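PDB 6CJ6: entry-fusion complex associated protein OPG083 from Vaccinia virus, which forms part of the eleven-protein entry-fusion complex that mediates lipid mixing and pore formation, letting the virion core enter the host cytoplasm. Local coordinates for residues Thr29-Cys33 / Lys54-Asn58; Ile35-Ile41 / Asp118-Ile124; Tyr11-Asp16 / Leu136-Val140; Ser17-Lys21 / Met66-Glu72; Glu88-Asp92 / Ser101-Lys105. The contacts are given in a common frame with arbitrary orientation. Residues are numbered along the deposited sequence.

Contact 1: residues Thr29-Cys33 / Lys54-Asn58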
# COMPACT_ATOMS: atom_id res chain seq x y z
N THR A 29 3.91 -4.79 -20.71
CA THR A 29 2.90 -5.23 -19.77
C THR A 29 3.51 -5.38 -18.39
O THR A 29 3.01 -4.80 -17.42
CB THR A 29 2.29 -6.56 -20.22
N ASN A 30 4.59 -6.15 -18.30
CA ASN A 30 5.44 -6.19 -17.12
C ASN A 30 6.88 -6.30 -17.60
O ASN A 30 7.15 -6.49 -18.79
CB ASN A 30 5.10 -7.38 -16.22
CG ASN A 30 3.66 -7.83 -16.33
OD1 ASN A 30 3.29 -8.53 -17.27
ND2 ASN A 30 2.83 -7.42 -15.37
N VAL A 31 7.81 -6.17 -16.66
CA VAL A 31 9.19 -6.57 -16.91
C VAL A 31 9.47 -7.78 -16.03
O VAL A 31 8.55 -8.38 -15.48
CB VAL A 31 10.19 -5.42 -16.65
CG1 VAL A 31 11.22 -5.38 -17.77
CG2 VAL A 31 9.47 -4.09 -16.53
N THR A 32 10.74 -8.15 -15.91
CA THR A 32 11.11 -9.24 -15.02
C THR A 32 10.98 -8.77 -13.58
O THR A 32 11.77 -7.94 -13.11
CB THR A 32 12.54 -9.69 -15.31
N CYS A 33 9.96 -9.27 -12.88
CA CYS A 33 9.79 -8.96 -11.46
C CYS A 33 11.02 -9.43 -10.70
O CYS A 33 11.24 -10.64 -10.55
CB CYS A 33 8.53 -9.62 -10.89
SG CYS A 33 6.96 -8.95 -11.50
N LYS A 54 2.35 -6.92 -10.33
CA LYS A 54 2.19 -5.87 -11.33
C LYS A 54 3.45 -5.02 -11.32
O LYS A 54 3.39 -3.81 -11.10
CB LYS A 54 0.96 -5.02 -11.02
CG LYS A 54 0.09 -4.71 -12.23
CD LYS A 54 -1.20 -4.00 -11.83
CE LYS A 54 -2.27 -4.98 -11.35
NZ LYS A 54 -2.01 -5.55 -10.00
N CYS A 55 4.60 -5.66 -11.54
CA CYS A 55 5.87 -4.99 -11.34
C CYS A 55 6.20 -4.06 -12.49
O CYS A 55 5.66 -4.17 -13.60
CB CYS A 55 6.99 -6.01 -11.16
SG CYS A 55 6.48 -7.46 -10.23
N MET A 56 7.11 -3.13 -12.22
CA MET A 56 7.48 -2.10 -13.18
C MET A 56 8.97 -1.83 -13.09
O MET A 56 9.70 -2.47 -12.32
CB MET A 56 6.64 -0.83 -12.98
CG MET A 56 6.18 -0.61 -11.55
SD MET A 56 4.78 0.51 -11.53
CE MET A 56 3.69 -0.33 -12.68
N SER A 57 9.42 -0.87 -13.89
CA SER A 57 10.85 -0.68 -14.11
C SER A 57 11.56 -0.17 -12.86
O SER A 57 12.65 -0.65 -12.53
CB SER A 57 11.07 0.26 -15.30
OG SER A 57 10.11 1.30 -15.31
N ASN A 58 10.97 0.79 -12.16
CA ASN A 58 11.68 1.46 -11.09
C ASN A 58 10.75 1.81 -9.93
O ASN A 58 9.54 1.99 -10.11
CB ASN A 58 12.40 2.72 -11.59
CG ASN A 58 11.53 3.57 -12.48
OD1 ASN A 58 10.31 3.64 -12.30
ND2 ASN A 58 12.14 4.22 -13.46
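A disulfide staple joins two surface loops here, the one that leads from helix 10-24 to strand 36-41 and the one that leads from strand 47-53 to helix 59-74. Cys33 SG and Cys55 SG are bonded at 2.0 Å, with a chi3 of 100°, close to the relaxed value for a disulfide. Cys33 uses an m rotamer; Cys55 also sits in the m well, though at -37° it is twisted well away from the centre. Cys55 is the buried half, its CB directed at the 29-33 loop and its side chain also touching Asn141 of strand 133-141. No hydrogen bond crosses between the two loops, so the covalent link does the holding and the rest is loose packing. Val31 points its CB across and lays CG2 4.1 Å from Met56 C, in an off-well rotamer. Lys54 and Met56 turn their CB atoms the other way, and both side chains rest on Leu22 of helix 10-24. At the far end Asn58 takes the N-cap position of helix 59-74, its p rotamer bringing OD1 to Leu61 N in a weak hydrogen bond. Asn30, also between wells, comes closest to Lys54 through its amide: ND2 stands 4.4 Å from Lys54 CA.

Contact 2: residues Ile35-Ile41 / Asp118-Ile124. With MOH (methanol), chain B; EDO (1,2-ethanediol), chain P.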
# COMPACT_ATOMS: atom_id res chain seq x y z
N ILE A 35 11.60 -9.22 -7.58
CA ILE A 35 11.24 -9.72 -6.26
C ILE A 35 9.78 -10.15 -6.29
O ILE A 35 8.98 -9.67 -7.10
CB ILE A 35 11.51 -8.67 -5.16
CG1 ILE A 35 11.83 -9.36 -3.83
CG2 ILE A 35 10.33 -7.73 -5.00
CD1 ILE A 35 12.18 -8.41 -2.71
N HIS A 36 9.43 -11.09 -5.41
CA HIS A 36 8.07 -11.60 -5.30
C HIS A 36 7.65 -11.64 -3.84
O HIS A 36 8.48 -11.76 -2.94
CB HIS A 36 7.95 -13.00 -5.91
CG HIS A 36 8.13 -13.03 -7.39
ND1 HIS A 36 9.36 -13.16 -7.99
CD2 HIS A 36 7.23 -12.95 -8.40
CE1 HIS A 36 9.22 -13.15 -9.30
NE2 HIS A 36 7.93 -13.03 -9.58
N ILE A 37 6.34 -11.53 -3.62
CA ILE A 37 5.77 -11.65 -2.28
C ILE A 37 5.58 -13.13 -1.99
O ILE A 37 4.76 -13.80 -2.64
CB ILE A 37 4.45 -10.89 -2.17
CG1 ILE A 37 4.65 -9.42 -2.53
CG2 ILE A 37 3.88 -11.02 -0.76
CD1 ILE A 37 5.60 -8.69 -1.61
N GLY A 38 6.33 -13.65 -1.03
CA GLY A 38 6.24 -15.07 -0.72
C GLY A 38 5.86 -15.36 0.71
O GLY A 38 5.94 -16.50 1.16
N GLU A 39 5.44 -14.33 1.45
CA GLU A 39 5.21 -14.49 2.88
C GLU A 39 4.45 -13.29 3.42
O GLU A 39 4.94 -12.15 3.36
CB GLU A 39 6.56 -14.65 3.58
CG GLU A 39 6.51 -14.97 5.05
CD GLU A 39 7.88 -15.31 5.59
OE1 GLU A 39 8.55 -16.20 5.01
OE2 GLU A 39 8.31 -14.69 6.58
N VAL A 40 3.26 -13.52 3.96
CA VAL A 40 2.43 -12.47 4.53
C VAL A 40 2.22 -12.78 6.00
O VAL A 40 1.80 -13.89 6.35
CB VAL A 40 1.08 -12.36 3.80
CG1 VAL A 40 0.19 -11.32 4.46
CG2 VAL A 40 1.29 -12.03 2.33
N ILE A 41 2.51 -11.81 6.86
CA ILE A 41 2.29 -11.97 8.29
C ILE A 41 1.27 -10.94 8.76
O ILE A 41 0.99 -9.95 8.08
CB ILE A 41 3.59 -11.89 9.12
CG1 ILE A 41 4.00 -10.44 9.36
CG2 ILE A 41 4.71 -12.65 8.43
CD1 ILE A 41 5.34 -10.28 10.04
N ASP A 118 15.24 -13.05 -3.55
CA ASP A 118 14.12 -12.74 -4.44
C ASP A 118 12.76 -12.80 -3.77
O ASP A 118 11.76 -12.47 -4.42
CB ASP A 118 14.12 -13.71 -5.62
CG ASP A 118 15.35 -13.57 -6.49
OD1 ASP A 118 16.40 -14.15 -6.14
OD2 ASP A 118 15.26 -12.90 -7.54
N ILE A 119 12.66 -13.22 -2.51
CA ILE A 119 11.38 -13.38 -1.83
C ILE A 119 11.28 -12.33 -0.73
O ILE A 119 12.23 -12.12 0.03
CB ILE A 119 11.20 -14.81 -1.28
CG1 ILE A 119 10.46 -15.69 -2.29
CG2 ILE A 119 10.42 -14.81 0.03
CD1 ILE A 119 11.10 -15.75 -3.65
N GLN A 120 10.13 -11.66 -0.67
CA GLN A 120 9.88 -10.61 0.31
C GLN A 120 8.74 -11.03 1.23
O GLN A 120 7.72 -11.55 0.77
CB GLN A 120 9.53 -9.29 -0.40
CG GLN A 120 9.11 -8.16 0.53
CD GLN A 120 9.45 -6.79 -0.03
OE1 GLN A 120 9.52 -6.61 -1.25
NE2 GLN A 120 9.70 -5.83 0.85
N LYS A 121 8.93 -10.81 2.53
CA LYS A 121 7.86 -10.94 3.51
C LYS A 121 7.15 -9.60 3.63
O LYS A 121 7.78 -8.54 3.56
CB LYS A 121 8.44 -11.34 4.87
CG LYS A 121 7.42 -11.45 6.00
CD LYS A 121 7.60 -10.34 7.03
CE LYS A 121 8.93 -10.47 7.76
NZ LYS A 121 9.11 -9.41 8.79
N LEU A 122 5.83 -9.65 3.80
CA LEU A 122 5.02 -8.44 3.92
C LEU A 122 4.13 -8.53 5.15
O LEU A 122 3.41 -9.52 5.32
CB LEU A 122 4.18 -8.22 2.66
CG LEU A 122 4.03 -6.75 2.27
CD1 LEU A 122 5.40 -6.10 2.16
CD2 LEU A 122 3.28 -6.60 0.96
N ASP A 123 4.18 -7.51 5.99
CA ASP A 123 3.41 -7.45 7.23
C ASP A 123 2.21 -6.54 7.00
O ASP A 123 2.37 -5.34 6.75
CB ASP A 123 4.29 -6.92 8.36
CG ASP A 123 3.59 -6.90 9.71
OD1 ASP A 123 2.41 -7.30 9.80
OD2 ASP A 123 4.23 -6.49 10.70
N ILE A 124 1.00 -7.10 7.09
CA ILE A 124 -0.21 -6.33 6.83
C ILE A 124 -0.81 -5.83 8.14
O ILE A 124 -1.89 -5.24 8.14
CB ILE A 124 -1.24 -7.13 6.02
CG1 ILE A 124 -1.76 -8.33 6.82
CG2 ILE A 124 -0.65 -7.59 4.68
CD1 ILE A 124 -2.92 -9.02 6.16
C MOH B . 8.45 -18.26 0.63
O MOH B . 7.55 -18.40 -0.46
C1 EDO P . 5.41 -11.69 -13.54
O1 EDO P . 4.30 -10.80 -13.47
C2 EDO P . 6.00 -11.88 -12.15
O2 EDO P . 6.95 -12.95 -12.18
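Ile41, Gln120 and Ile35 give up the most surface where strands 36-41 and 119-124 run side by side. Ile41 closes one end: its N donates to Leu122 O (2.9 Å), its O accepts from Ile124 N (3.0 Å), and its CD1 lies 3.8 Å from Lys121 CD. Gln120 holds the middle, its N bonded to His36 O (2.8 Å) and its O to Gly38 N (3.1 Å). Its amide reaches past the pair, OE1 to Asn148 and NE2 to Ala145 O, tying the sheet to the start of helix 145-158. Ile35, just ahead of the strand, sets CG1 3.2 Å from Asp118 O and CD1 3.5 Å from Gln120 OE1. Ile37, Val40, Gln120 and Leu122 share the face turned to the protein interior, where Ile37 CD1 meets Leu122 CD2 at 4.0 Å. Gln120 and Lys121 also line the pocket of a bound 2-(2-methoxyethoxy)ethanol. After Gly38 N the next bond is Leu122 N to Glu39 O (2.7 Å), so strand 36-41 has an extra residue there, consistent with a beta bulge.

Contact 3: residues Tyr11-Asp16 / Leu136-Val140. With MOH (methanol), chain C.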
# COMPACT_ATOMS: atom_id res chain seq x y z
N TYR A 11 -7.72 2.12 3.14
CA TYR A 11 -6.80 1.45 2.23
C TYR A 11 -7.50 0.95 0.98
O TYR A 11 -6.90 0.91 -0.10
CB TYR A 11 -6.06 0.31 2.94
CG TYR A 11 -5.13 -0.44 2.01
CD1 TYR A 11 -3.92 0.12 1.60
CD2 TYR A 11 -5.46 -1.71 1.54
CE1 TYR A 11 -3.08 -0.56 0.74
CE2 TYR A 11 -4.61 -2.40 0.69
CZ TYR A 11 -3.42 -1.82 0.30
OH TYR A 11 -2.58 -2.50 -0.55
N ASN A 12 -8.78 0.57 1.10
CA ASN A 12 -9.55 0.19 -0.08
C ASN A 12 -9.59 1.33 -1.10
O ASN A 12 -9.37 1.12 -2.29
CB ASN A 12 -10.97 -0.21 0.33
CG ASN A 12 -10.99 -1.47 1.16
OD1 ASN A 12 -11.06 -1.41 2.39
ND2 ASN A 12 -10.94 -2.62 0.50
N LEU A 13 -9.88 2.55 -0.63
CA LEU A 13 -9.90 3.69 -1.54
C LEU A 13 -8.52 3.95 -2.12
O LEU A 13 -8.38 4.28 -3.30
CB LEU A 13 -10.43 4.93 -0.81
CG LEU A 13 -11.80 4.77 -0.17
CD1 LEU A 13 -12.29 6.10 0.39
CD2 LEU A 13 -12.81 4.21 -1.16
N PHE A 14 -7.47 3.81 -1.30
CA PHE A 14 -6.11 4.05 -1.78
C PHE A 14 -5.72 3.05 -2.85
O PHE A 14 -5.24 3.43 -3.93
CB PHE A 14 -5.13 4.01 -0.61
CG PHE A 14 -3.69 3.87 -1.03
CD1 PHE A 14 -2.94 4.98 -1.40
CD2 PHE A 14 -3.07 2.62 -1.06
CE1 PHE A 14 -1.62 4.85 -1.80
CE2 PHE A 14 -1.76 2.49 -1.45
CZ PHE A 14 -1.03 3.60 -1.82
N ILE A 15 -5.90 1.76 -2.57
CA ILE A 15 -5.40 0.75 -3.50
C ILE A 15 -6.18 0.79 -4.81
O ILE A 15 -5.61 0.59 -5.89
CB ILE A 15 -5.37 -0.65 -2.85
CG1 ILE A 15 -4.54 -1.61 -3.70
CG2 ILE A 15 -6.78 -1.20 -2.64
CD1 ILE A 15 -3.10 -1.16 -3.89
N ASP A 16 -7.48 1.06 -4.75
CA ASP A 16 -8.27 1.18 -5.97
C ASP A 16 -7.75 2.32 -6.84
O ASP A 16 -7.65 2.19 -8.06
CB ASP A 16 -9.74 1.39 -5.64
CG ASP A 16 -10.38 0.14 -5.06
OD1 ASP A 16 -9.74 -0.93 -5.10
OD2 ASP A 16 -11.52 0.23 -4.55
N LEU A 136 -11.37 -6.77 2.89
CA LEU A 136 -10.62 -6.97 1.66
C LEU A 136 -9.33 -6.15 1.72
O LEU A 136 -9.35 -4.96 2.01
CB LEU A 136 -11.45 -6.53 0.45
CG LEU A 136 -10.72 -6.61 -0.89
CD1 LEU A 136 -10.50 -8.06 -1.29
CD2 LEU A 136 -11.48 -5.85 -1.97
N LEU A 137 -8.20 -6.81 1.43
CA LEU A 137 -6.88 -6.19 1.54
C LEU A 137 -6.09 -6.58 0.29
O LEU A 137 -5.40 -7.60 0.26
CB LEU A 137 -6.18 -6.64 2.81
CG LEU A 137 -5.28 -5.62 3.49
CD1 LEU A 137 -6.05 -4.34 3.72
CD2 LEU A 137 -4.76 -6.18 4.80
N GLN A 138 -6.20 -5.76 -0.75
CA GLN A 138 -5.49 -6.00 -2.00
C GLN A 138 -4.03 -5.60 -1.85
O GLN A 138 -3.72 -4.42 -1.63
CB GLN A 138 -6.14 -5.21 -3.13
CG GLN A 138 -7.52 -5.71 -3.50
CD GLN A 138 -8.41 -4.62 -4.04
OE1 GLN A 138 -9.01 -3.86 -3.28
NE2 GLN A 138 -8.49 -4.52 -5.36
N ILE A 139 -3.13 -6.57 -1.98
CA ILE A 139 -1.69 -6.35 -1.87
C ILE A 139 -1.08 -6.59 -3.24
O ILE A 139 -1.21 -7.69 -3.80
CB ILE A 139 -1.05 -7.26 -0.80
CG1 ILE A 139 -1.19 -6.63 0.59
CG2 ILE A 139 0.41 -7.51 -1.10
CD1 ILE A 139 -2.57 -6.70 1.19
N VAL A 140 -0.42 -5.58 -3.79
CA VAL A 140 0.15 -5.65 -5.13
C VAL A 140 1.67 -5.61 -5.03
O VAL A 140 2.23 -4.71 -4.38
CB VAL A 140 -0.39 -4.54 -6.05
CG1 VAL A 140 -0.26 -3.17 -5.41
CG2 VAL A 140 0.32 -4.57 -7.40
C MOH C . 4.01 -0.95 -4.73
O MOH C . 4.29 -2.12 -3.99
O HOH W 1 -9.42 -2.51 -7.71
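Alpha/beta packing in the protein core brings helix 10-24 against strand 133-141, the middle strand of a three-stranded parallel sheet. The two segment axes come within 8.7 Å and run 34° apart, so the helix runs obliquely along the strand, Tyr11 and Asn12 near Leu136-Gln138 and Ile15 near Gln138 and Val140. Tyr11, with a t rotamer, crosses the gap to give a very short hydrogen bond from OH to Gln138 O at 2.5 Å. Its CD2 packs on Leu137 CD1 at 3.5 Å. The same ring also touches Leu151 and Val155 of helix 145-158, so it sits between strand and helix. Asn12 ND2 donates to Leu136 O (3.2 Å), while its OD1 accepts from Thr9 N near the start of the helix. One turn on, Ile15 fills the space over the strand, CD1 3.8 Å from Val140 CG1. Gln138 loses the most surface of any residue here. A water bridges the two elements, donating to Asp16 OD1 at 3.1 Å and accepting from Gln138 NE2 at 3.2 Å.

Contact 4: residues Ser17-Lys21 / Met66-Glu72. With PDO (1,3-propandiol), chain X.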
# COMPACT_ATOMS: atom_id res chain seq x y z
N SER A 17 -7.40 3.45 -6.21
CA SER A 17 -6.75 4.54 -6.93
C SER A 17 -5.39 4.13 -7.46
O SER A 17 -5.04 4.41 -8.61
CB SER A 17 -6.61 5.75 -6.01
OG SER A 17 -5.73 6.71 -6.56
N TYR A 18 -4.60 3.45 -6.62
CA TYR A 18 -3.24 3.10 -7.00
C TYR A 18 -3.23 2.06 -8.12
O TYR A 18 -2.37 2.11 -9.00
CB TYR A 18 -2.48 2.60 -5.77
CG TYR A 18 -1.03 2.24 -6.03
CD1 TYR A 18 -0.19 3.12 -6.71
CD2 TYR A 18 -0.50 1.05 -5.57
CE1 TYR A 18 1.13 2.80 -6.93
CE2 TYR A 18 0.82 0.72 -5.80
CZ TYR A 18 1.63 1.60 -6.48
OH TYR A 18 2.94 1.27 -6.71
N LEU A 19 -4.19 1.12 -8.10
CA LEU A 19 -4.22 0.09 -9.13
C LEU A 19 -4.54 0.68 -10.51
O LEU A 19 -3.97 0.24 -11.51
CB LEU A 19 -5.21 -1.01 -8.76
CG LEU A 19 -4.80 -1.91 -7.59
CD1 LEU A 19 -5.91 -2.87 -7.22
CD2 LEU A 19 -3.52 -2.66 -7.92
N GLN A 20 -5.44 1.67 -10.57
CA GLN A 20 -5.72 2.34 -11.83
C GLN A 20 -4.45 2.92 -12.44
O GLN A 20 -4.19 2.76 -13.64
CB GLN A 20 -6.75 3.45 -11.62
CG GLN A 20 -8.20 3.01 -11.58
CD GLN A 20 -9.15 4.19 -11.62
OE1 GLN A 20 -8.75 5.31 -11.96
NE2 GLN A 20 -10.41 3.96 -11.28
N LYS A 21 -3.66 3.61 -11.62
CA LYS A 21 -2.44 4.24 -12.12
C LYS A 21 -1.41 3.21 -12.55
O LYS A 21 -0.70 3.41 -13.54
CB LYS A 21 -1.87 5.16 -11.04
CG LYS A 21 -2.83 6.26 -10.59
CD LYS A 21 -2.59 6.62 -9.13
CE LYS A 21 -2.68 8.12 -8.89
NZ LYS A 21 -4.04 8.67 -9.13
N MET A 66 2.13 6.03 -5.85
CA MET A 66 1.81 5.68 -4.48
C MET A 66 1.50 6.92 -3.65
O MET A 66 0.59 6.92 -2.82
CB MET A 66 3.00 4.93 -3.89
CG MET A 66 2.81 4.29 -2.54
SD MET A 66 3.82 2.80 -2.47
CE MET A 66 2.57 1.60 -2.90
N VAL A 67 2.25 8.00 -3.88
CA VAL A 67 2.03 9.22 -3.11
C VAL A 67 0.84 10.01 -3.64
O VAL A 67 0.06 10.57 -2.86
CB VAL A 67 3.32 10.06 -3.05
CG1 VAL A 67 3.02 11.48 -2.60
CG2 VAL A 67 4.32 9.42 -2.10
N GLU A 68 0.66 10.05 -4.97
CA GLU A 68 -0.52 10.69 -5.54
C GLU A 68 -1.79 10.11 -4.93
O GLU A 68 -2.68 10.84 -4.51
CB GLU A 68 -0.55 10.50 -7.06
CG GLU A 68 0.59 11.14 -7.83
CD GLU A 68 0.37 11.07 -9.34
OE1 GLU A 68 -0.74 11.41 -9.80
OE2 GLU A 68 1.31 10.67 -10.06
N SER A 69 -1.87 8.77 -4.88
CA SER A 69 -3.06 8.13 -4.35
C SER A 69 -3.25 8.44 -2.87
O SER A 69 -4.37 8.67 -2.41
CB SER A 69 -2.98 6.61 -4.57
OG SER A 69 -2.78 6.30 -5.94
N PHE A 70 -2.15 8.46 -2.10
CA PHE A 70 -2.24 8.76 -0.68
C PHE A 70 -2.81 10.15 -0.45
O PHE A 70 -3.74 10.33 0.35
CB PHE A 70 -0.87 8.63 -0.02
CG PHE A 70 -0.85 9.00 1.43
CD1 PHE A 70 -1.30 8.11 2.40
CD2 PHE A 70 -0.39 10.24 1.84
CE1 PHE A 70 -1.29 8.45 3.74
CE2 PHE A 70 -0.37 10.59 3.18
CZ PHE A 70 -0.82 9.69 4.13
N ILE A 71 -2.26 11.16 -1.13
CA ILE A 71 -2.78 12.52 -1.00
C ILE A 71 -4.23 12.58 -1.46
O ILE A 71 -5.08 13.18 -0.80
CB ILE A 71 -1.88 13.50 -1.78
CG1 ILE A 71 -0.51 13.61 -1.11
CG2 ILE A 71 -2.55 14.86 -1.90
CD1 ILE A 71 0.57 14.15 -2.02
N GLU A 72 -4.53 11.94 -2.60
CA GLU A 72 -5.89 11.96 -3.12
C GLU A 72 -6.88 11.36 -2.13
O GLU A 72 -7.98 11.89 -1.95
CB GLU A 72 -5.94 11.18 -4.43
CG GLU A 72 -7.34 10.98 -4.95
CD GLU A 72 -7.45 9.79 -5.88
OE1 GLU A 72 -6.41 9.40 -6.46
OE2 GLU A 72 -8.56 9.25 -6.02
C1 PDO X . -9.48 7.13 -8.09
O1 PDO X . -9.52 5.95 -7.29
C2 PDO X . -8.03 7.56 -8.31
C3 PDO X . -7.47 6.92 -9.58
O3 PDO X . -6.07 7.21 -9.67
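Tyr18 lays its ring beside Met66, CE2 3.5 Å from Met66 CE, with SD 5.2 Å from the ring centroid in an oblique Met-aromatic contact. This is the buried end of a crossing between helices 10-24 and 59-74, whose segments run roughly antiparallel at 146° with axes 9.1 Å apart. The backbones come nearest at Ser69, whose small side chain faces helix 10-24; its CA is 5.7 Å from Tyr18 CA. Ser69 OG bonds back to Leu65 O in its own helix and also touches Lys21 CD at 3.2 Å. At the other end, Ser17 OG donates to Glu72 OE1 at 2.8 Å. Lys21 NZ forms a long salt bridge to the same Glu72 OE1 at 3.6 Å. Lys21 NZ also donates to O3 of a bound 1,3-propanediol at 2.6 Å. O3 has Ser17 O and Ser17 OG, both at 3.2 Å, as acceptors for its single proton. The chemistry is therefore graded, apolar and sulfur-aromatic at Tyr18, polar and charged round Glu72, with Glu72 OE1 serving both Ser17 and Lys21.

Contact 5: residues Glu88-Asp92 / Ser101-Lys105. With PDO (1,3-propandiol), chain D; PDO (1,3-propandiol), chain Y; PDO (1,3-propandiol), chain Z; PGO (S-1,2-propanediol), chain E.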
# COMPACT_ATOMS: atom_id res chain seq x y z
N GLU A 88 3.05 10.13 10.32
CA GLU A 88 3.42 8.79 10.76
C GLU A 88 3.95 7.96 9.60
O GLU A 88 4.89 7.16 9.78
CB GLU A 88 2.23 8.11 11.43
N ILE A 89 3.38 8.13 8.41
CA ILE A 89 3.85 7.37 7.25
C ILE A 89 5.15 7.96 6.70
O ILE A 89 6.04 7.22 6.26
CB ILE A 89 2.74 7.27 6.18
CG1 ILE A 89 1.65 6.30 6.65
CG2 ILE A 89 3.31 6.83 4.84
CD1 ILE A 89 0.66 5.93 5.57
N GLY A 90 5.29 9.28 6.74
CA GLY A 90 6.48 9.93 6.24
C GLY A 90 6.28 10.60 4.89
O GLY A 90 7.16 10.56 4.04
N ILE A 91 5.11 11.21 4.70
CA ILE A 91 4.77 11.90 3.46
C ILE A 91 4.40 13.34 3.80
O ILE A 91 3.59 13.58 4.70
CB ILE A 91 3.61 11.20 2.73
CG1 ILE A 91 4.04 9.81 2.26
CG2 ILE A 91 3.13 12.04 1.56
CD1 ILE A 91 2.93 9.01 1.62
N ASP A 92 4.99 14.30 3.09
CA ASP A 92 4.69 15.71 3.27
C ASP A 92 3.55 16.09 2.33
O ASP A 92 3.66 15.93 1.12
CB ASP A 92 5.92 16.56 2.98
CG ASP A 92 5.80 17.97 3.54
OD1 ASP A 92 4.72 18.59 3.40
OD2 ASP A 92 6.79 18.47 4.12
N SER A 101 9.71 11.30 -0.68
CA SER A 101 9.25 11.46 0.69
C SER A 101 10.22 10.81 1.66
O SER A 101 11.13 10.06 1.28
CB SER A 101 7.86 10.84 0.86
OG SER A 101 7.89 9.45 0.54
N LYS A 102 10.04 11.12 2.95
CA LYS A 102 10.76 10.40 3.99
C LYS A 102 10.41 8.92 3.99
O LYS A 102 11.28 8.08 4.27
CB LYS A 102 10.47 11.04 5.35
CG LYS A 102 10.81 10.18 6.55
CD LYS A 102 10.53 10.95 7.83
CE LYS A 102 10.31 10.03 9.01
NZ LYS A 102 9.86 10.80 10.20
N LEU A 103 9.16 8.59 3.68
CA LEU A 103 8.77 7.18 3.56
C LEU A 103 9.67 6.45 2.58
O LEU A 103 10.25 5.40 2.91
CB LEU A 103 7.31 7.09 3.12
CG LEU A 103 6.85 5.69 2.67
CD1 LEU A 103 6.86 4.72 3.83
CD2 LEU A 103 5.47 5.75 2.03
N GLU A 104 9.83 7.00 1.38
CA GLU A 104 10.62 6.33 0.35
C GLU A 104 12.09 6.22 0.75
O GLU A 104 12.72 5.18 0.52
CB GLU A 104 10.47 7.07 -0.98
CG GLU A 104 11.35 6.54 -2.09
CD GLU A 104 10.98 7.11 -3.44
OE1 GLU A 104 10.16 8.05 -3.48
OE2 GLU A 104 11.51 6.62 -4.46
N LYS A 105 12.65 7.27 1.34
CA LYS A 105 14.02 7.19 1.81
C LYS A 105 14.15 6.16 2.94
O LYS A 105 15.13 5.40 2.98
CB LYS A 105 14.52 8.56 2.25
CG LYS A 105 14.67 9.54 1.10
CD LYS A 105 14.97 10.95 1.58
CE LYS A 105 15.14 11.92 0.41
NZ LYS A 105 15.24 13.33 0.88
C1 PDO D . 7.55 21.39 3.69
O1 PDO D . 6.23 21.09 3.24
C2 PDO D . 7.47 22.24 4.95
C3 PDO D . 8.59 21.87 5.93
O3 PDO D . 8.30 22.42 7.22
C1 PDO Y . 18.83 3.60 -0.10
O1 PDO Y . 19.76 3.70 -1.19
C2 PDO Y . 19.05 4.77 0.86
C3 PDO Y . 17.72 5.27 1.41
O3 PDO Y . 17.89 6.59 1.94
C1 PDO Z . 0.41 4.80 12.33
O1 PDO Z . -0.02 5.79 11.38
C2 PDO Z . 1.90 4.53 12.13
C3 PDO Z . 2.57 4.19 13.46
O3 PDO Z . 3.94 4.61 13.42
C1 PGO E . 7.99 14.31 4.49
C2 PGO E . 7.47 14.02 5.88
C3 PGO E . 6.91 15.32 6.26
O1 PGO E . 9.08 13.75 3.79
O2 PGO E . 8.42 13.62 6.89
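A helix-loop-helix connection is closed here: helix 79-89 gives way at Gly90, and after a short loop helix 102-113 starts from Ser101. The hydrogen bond between the two ends is backbone to backbone, from Leu103 N to Gly90 O at 2.8 Å. Leu103 N lies in the first turn of the new helix, where amides lack a carbonyl partner within the helix, so Gly90 O fills that role from outside. Ser101 supplies the N-cap itself: its OG accepts from Glu104 N at 3.2 Å, helped by a p rotamer, while its CB lies 3.3 Å from Gly90 O. Steric fit explains the glycine. With phi at 104° it leaves the helical region on the positive side, and a CB there would clash with Leu103 N, 2.9 Å off, and jam against the preceding carbonyl. Apolar packing adds the rest. Leu103 CD2 meets Ile89 CG2 at 3.7 Å and Ile91 CD1 at 4.2 Å, and both isoleucines continue inward onto Phe70 of helix 59-74. Glu104, on the new helix, forms a salt bridge with Arg60 of helix 59-74. A bound S-1,2-propanediol, probably from the crystallisation liquor, takes up another amide of the first turn, with Lys102 N donating to its O1 at 2.9 Å.

In the fold
Helix 10-24 is shared by contacts 3 and 4, whose centres lie 10 Å apart; Phe14 reaches from it to Met66 and Ser69. Strand 133-141 of contact 3 packs through Leu137 and Ile139 on Ile124 and Leu122 of contact 2, bringing the two parallel sheets face to face. On the other flank, Phe70 from contact 4 meets Ile89 and Ile91 of contact 5, 15 Å away between centres. Contact 1 adjoins contact 2 in sequence and touches contacts 3 and 4 through Lys54. Along the chain contact 2 crosses contacts 1 and 4, contact 5 opens only after both have closed, and the span of contact 3 takes in all the others, within a region predicted to lie on the virion surface.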